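Local atomic coordinates of COBE (Pseudomonas aeruginosa, PDB entry 2W6K), a protein that takes part in the biosynthesis of cobalamin (vitamin B12) and belongs to the family of CbiG C-terminal domains, its exact role there being uncertain. Residues H26-A29 against L30-T34; D81-P84 against R85-S88. All coordinates share one frame; numbering follows the deposited sequence.

Interactions 1 and 2 both join residues a few positions apart in the chain, yet they differ in backbone and in chemistry. Interaction 1 lies within helix 24-37 and is partly buried, its leucines turned to the sheet; interaction 2 is a surface contact in the loop between helices 76-80 and 91-97. Their centres stand about 22 Å apart, on opposite sides of the centre of the chain. In 26-34 every cross-segment bond is of the i to i+4 kind, with a water joining the charged side chains. In 81-88 the bonds span three residues, and the polar ends of Tyr82, Glu83 and Arg85 find their main partners elsewhere, at Glu112 and Ser100.

Interaction 1 (H26-A29 against L30-T34); sequences HLRA and LLERT
Four successive i+4 bonds tie His26, Leu27, Arg28 and Ala29 to Leu30, Leu31, Glu32 and Arg33. The shortest, Leu31 N to Leu27 O, measures 2.8 Å; Glu32 N to Arg28 O follows at 2.9 Å. A fifth carbonyl is gripped twice. Leu30 O accepts Thr34 N at 2.9 Å and Thr34 OG1 at 2.8 Å, the two donors arriving from opposite faces of the carbonyl plane, which gives the buried Thr34 hydroxyl a partner within its own helix.

Helix 24-37 is the helix of the beta-alpha-beta crossover between strands 12-18 and 47-51, and its inner side is largely leucine. On the outer side, a water joins Arg28 to Glu32 one turn on, accepting from Arg28 NE at 3.0 Å and donating to Glu32 OE2 at 2.8 Å. The charged atoms do not meet directly, since Arg28 NE and Glu32 OE2 stand 4.8 Å apart, so any attraction between them is probably moderated by the water. Arg33, bent at chi2 and chi3, folds back so that Arg33 NH2 comes to 3.7 Å from Ala29 O, an oblique approach and not a bond.

Toward the sheet, Leu30 and Leu31 both carry CG opposite the backbone N (chi1 -176° and 179°), a torsion that sets it beside the carbonyl carbon and turns both side chains onto strand 131-138: Leu30 packs on Ala131 and Ile133, and Leu31 on Ile133 as well as Leu45. Leu27 adds contacts with Leu60 and Leu63 of helix 58-67, while His26 NE2 is hydrogen-bonded to Asp128.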
loop_
_atom_site.group_PDB
_atom_site.type_symbol
_atom_site.label_atom_id
_atom_site.label_comp_id
_atom_site.label_asym_id
_atom_site.label_seq_id
_atom_site.Cartn_x
_atom_site.Cartn_y
_atom_site.Cartn_z
ATOM N N HIS A 26 -11.053 -0.886 -12.005
ATOM C CA HIS A 26 -10.750 -2.199 -11.483
ATOM C C HIS A 26 -10.039 -2.049 -10.157
ATOM O O HIS A 26 -10.444 -2.656 -9.133
ATOM C CB HIS A 26 -9.853 -2.948 -12.451
ATOM C CG HIS A 26 -9.573 -4.357 -12.040
ATOM N ND1 HIS A 26 -10.097 -5.439 -12.710
ATOM C CD2 HIS A 26 -8.821 -4.861 -11.031
ATOM C CE1 HIS A 26 -9.672 -6.554 -12.138
ATOM N NE2 HIS A 26 -8.907 -6.230 -11.111
ATOM N N LEU A 27 -9.004 -1.211 -10.144
ATOM C CA LEU A 27 -8.243 -1.010 -8.908
ATOM C C LEU A 27 -9.163 -0.490 -7.805
ATOM O O LEU A 27 -9.072 -0.937 -6.655
ATOM C CB LEU A 27 -7.071 -0.038 -9.132
ATOM C CG LEU A 27 -5.967 -0.541 -10.069
ATOM C CD1 LEU A 27 -4.880 0.466 -10.231
ATOM C CD2 LEU A 27 -5.378 -1.829 -9.498
ATOM N N ARG A 28 -10.044 0.453 -8.146
ATOM C CA ARG A 28 -10.918 1.040 -7.118
ATOM C C ARG A 28 -11.837 -0.021 -6.512
ATOM O O ARG A 28 -12.048 -0.024 -5.301
ATOM C CB ARG A 28 -11.749 2.201 -7.685
ATOM C CG ARG A 28 -12.656 2.817 -6.618
ATOM C CD ARG A 28 -13.497 3.954 -7.162
ATOM N NE ARG A 28 -14.426 3.481 -8.183
ATOM C CZ ARG A 28 -14.944 4.256 -9.138
ATOM N NH1 ARG A 28 -15.774 3.742 -10.039
ATOM N NH2 ARG A 28 -14.655 5.548 -9.194
ATOM N N ALA A 29 -12.380 -0.896 -7.354
ATOM C CA ALA A 29 -13.305 -1.960 -6.859
ATOM C C ALA A 29 -12.578 -2.932 -5.923
ATOM O O ALA A 29 -13.094 -3.321 -4.877
ATOM C CB ALA A 29 -13.956 -2.707 -7.992
ATOM N N LEU A 30 -11.355 -3.282 -6.277
ATOM C CA LEU A 30 -10.602 -4.174 -5.436
ATOM C C LEU A 30 -10.188 -3.486 -4.129
ATOM O O LEU A 30 -10.214 -4.106 -3.060
ATOM C CB LEU A 30 -9.400 -4.718 -6.168
ATOM C CG LEU A 30 -8.569 -5.753 -5.397
ATOM C CD1 LEU A 30 -9.361 -7.014 -5.021
ATOM C CD2 LEU A 30 -7.373 -6.156 -6.229
ATOM N N LEU A 31 -9.814 -2.214 -4.231
ATOM C CA LEU A 31 -9.450 -1.423 -3.068
ATOM C C LEU A 31 -10.640 -1.342 -2.108
ATOM O O LEU A 31 -10.471 -1.548 -0.904
ATOM C CB LEU A 31 -9.015 -0.007 -3.489
ATOM C CG LEU A 31 -8.605 0.993 -2.391
ATOM C CD1 LEU A 31 -7.428 0.466 -1.546
ATOM C CD2 LEU A 31 -8.236 2.303 -3.018
ATOM N N GLU A 32 -11.819 -1.045 -2.649
ATOM C CA GLU A 32 -13.042 -0.925 -1.829
ATOM C C GLU A 32 -13.341 -2.227 -1.104
ATOM O O GLU A 32 -13.700 -2.225 0.096
ATOM C CB GLU A 32 -14.216 -0.558 -2.723
ATOM C CG GLU A 32 -14.343 0.890 -2.975
ATOM C CD GLU A 32 -15.691 1.212 -3.612
ATOM O OE1 GLU A 32 -16.447 2.023 -3.027
ATOM O OE2 GLU A 32 -15.997 0.626 -4.668
ATOM N N ARG A 33 -13.200 -3.342 -1.813
ATOM C CA ARG A 33 -13.410 -4.658 -1.222
ATOM C C ARG A 33 -12.421 -4.916 -0.088
ATOM O O ARG A 33 -12.797 -5.404 0.977
ATOM C CB ARG A 33 -13.285 -5.750 -2.286
ATOM C CG ARG A 33 -14.537 -6.594 -2.459
ATOM C CD ARG A 33 -15.584 -5.866 -3.288
ATOM N NE ARG A 33 -16.316 -4.878 -2.500
ATOM C CZ ARG A 33 -16.848 -3.768 -3.001
ATOM N NH1 ARG A 33 -17.497 -2.926 -2.209
ATOM N NH2 ARG A 33 -16.731 -3.500 -4.294
ATOM N N THR A 34 -11.157 -4.586 -0.328
ATOM C CA THR A 34 -10.095 -4.847 0.640
ATOM C C THR A 34 -10.294 -4.021 1.917
ATOM O O THR A 34 -10.162 -4.533 3.037
ATOM C CB THR A 34 -8.715 -4.565 0.013
ATOM O OG1 THR A 34 -8.544 -5.388 -1.154
ATOM C CG2 THR A 34 -7.632 -4.920 1.012
HETATM O O HOH W 1 -15.766 0.917 -7.408
#

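Interaction 2 (D81-P84 against R85-S88); sequences DYEP and RLLS
Arg85 reaches back along Tyr82, and its side chain meets the preceding turn at both ends. Arg85 CB lies 3.5 Å from Tyr82 O, the carbonyl that also accepts Arg85 N at 2.9 Å. Arg85 CG sits beside the backbone N, opposite the carbonyl carbon (chi1 -65°), and passes Pro84 C at 3.8 Å. The chain is then extended at chi2 and bends at chi3 (73°), a course that brings the guanidinium alongside the tyrosine, with both side chains pointing the same way. This is one of two modelled conformers of Arg85, and the tip contacts are those of this one. Here Arg85 NH2 comes within 3.4 Å of Tyr82 CE1, near the plane of the ring and at its edge; with ring and guanidinium planes 41° apart, this is no face-on cation-pi stack. NH2 also has a weak link to a water that donates weakly to Asp81 O. Its stronger partner is Glu112 of helix 102-115, in a salt bridge, and Tyr82 OH is hydrogen-bonded to the other oxygen of the same carboxylate.

The backbone beneath is a short 3-10 turn, as the i+3 bond from Arg85 N to Tyr82 O indicates; a weak one, 3.3 Å long, runs from Leu86 N to Glu83 O. Leu86 tucks against this turn, Leu86 CG 3.3 Å from Tyr82 O and Leu86 CD1 3.5 Å from Glu83 OE1, an oxygen that accepts from Ser100 N.

Backbone bonds therefore shape the turn, whereas the side chains of Arg85 and Tyr82 touch without a hydrogen bond between them: in the conformer described, their shared acceptor, Glu112, probably does more than the edge contact to keep them side by side, and it couples this surface loop to helix 102-115.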
loop_
_atom_site.group_PDB
_atom_site.type_symbol
_atom_site.label_atom_id
_atom_site.label_comp_id
_atom_site.label_asym_id
_atom_site.label_seq_id
_atom_site.Cartn_x
_atom_site.Cartn_y
_atom_site.Cartn_z
ATOM N N ASP A 81 13.871 -3.780 1.929
ATOM C CA ASP A 81 14.027 -3.676 3.382
ATOM C C ASP A 81 12.921 -4.404 4.169
ATOM O O ASP A 81 13.116 -4.736 5.340
ATOM C CB ASP A 81 14.063 -2.214 3.821
ATOM C CG ASP A 81 15.400 -1.524 3.532
ATOM O OD1 ASP A 81 16.410 -2.212 3.259
ATOM O OD2 ASP A 81 15.432 -0.275 3.617
ATOM N N TYR A 82 11.780 -4.654 3.521
ATOM C CA TYR A 82 10.578 -5.188 4.194
ATOM C C TYR A 82 10.316 -6.674 3.900
ATOM O O TYR A 82 9.365 -7.266 4.417
ATOM C CB TYR A 82 9.352 -4.310 3.849
ATOM C CG TYR A 82 9.485 -2.911 4.416
ATOM C CD1 TYR A 82 9.021 -2.621 5.703
ATOM C CD2 TYR A 82 10.130 -1.899 3.699
ATOM C CE1 TYR A 82 9.165 -1.367 6.249
ATOM C CE2 TYR A 82 10.296 -0.635 4.247
ATOM C CZ TYR A 82 9.797 -0.374 5.518
ATOM O OH TYR A 82 9.922 0.870 6.096
ATOM N N GLU A 83 11.193 -7.279 3.099
ATOM C CA GLU A 83 11.155 -8.707 2.802
ATOM C C GLU A 83 10.846 -9.612 3.998
ATOM O O GLU A 83 9.989 -10.503 3.893
ATOM C CB GLU A 83 12.486 -9.149 2.185
ATOM C CG GLU A 83 12.579 -9.004 0.692
ATOM C CD GLU A 83 11.438 -9.701 -0.031
ATOM O OE1 GLU A 83 10.802 -9.033 -0.852
ATOM O OE2 GLU A 83 11.188 -10.898 0.232
ATOM N N PRO A 84 11.581 -9.439 5.122
ATOM C CA PRO A 84 11.392 -10.313 6.284
ATOM C C PRO A 84 10.018 -10.204 6.932
ATOM O O PRO A 84 9.664 -11.048 7.763
ATOM C CB PRO A 84 12.444 -9.802 7.288
ATOM C CG PRO A 84 13.443 -9.079 6.479
ATOM C CD PRO A 84 12.686 -8.475 5.342
ATOM N N ARG A 85 9.263 -9.170 6.556
ATOM C CA ARG A 85 7.991 -8.883 7.200
ATOM C C ARG A 85 6.795 -9.197 6.320
ATOM O O ARG A 85 5.675 -9.105 6.769
ATOM C CB ARG A 85 7.938 -7.428 7.650
ATOM C CG ARG A 85 8.952 -7.083 8.726
ATOM C CD ARG A 85 9.136 -5.592 8.826
ATOM N NE ARG A 85 7.973 -4.952 9.444
ATOM C CZ ARG A 85 7.844 -3.643 9.646
ATOM N NH1 ARG A 85 6.745 -3.171 10.215
ATOM N NH2 ARG A 85 8.804 -2.808 9.284
ATOM N N LEU A 86 7.039 -9.591 5.075
ATOM C CA LEU A 86 5.943 -9.851 4.145
ATOM C C LEU A 86 5.143 -11.092 4.495
ATOM O O LEU A 86 5.658 -12.052 5.091
ATOM C CB LEU A 86 6.469 -9.949 2.698
ATOM C CG LEU A 86 7.251 -8.698 2.279
ATOM C CD1 LEU A 86 7.677 -8.839 0.821
ATOM C CD2 LEU A 86 6.503 -7.381 2.494
ATOM N N LEU A 87 3.879 -11.087 4.094
ATOM C CA LEU A 87 2.977 -12.192 4.417
ATOM C C LEU A 87 2.656 -13.088 3.215
ATOM O O LEU A 87 2.315 -14.270 3.393
ATOM C CB LEU A 87 1.669 -11.661 5.049
ATOM C CG LEU A 87 1.730 -10.785 6.307
ATOM C CD1 LEU A 87 0.320 -10.371 6.825
ATOM C CD2 LEU A 87 2.586 -11.445 7.455
ATOM N N SER A 88 2.716 -12.544 2.001
ATOM C CA SER A 88 2.171 -13.239 0.825
ATOM C C SER A 88 3.099 -13.124 -0.384
ATOM O O SER A 88 2.835 -12.341 -1.298
ATOM C CB SER A 88 0.796 -12.665 0.454
ATOM O OG SER A 88 -0.004 -12.421 1.593
HETATM O O HOH W 2 11.960 -3.491 8.301
#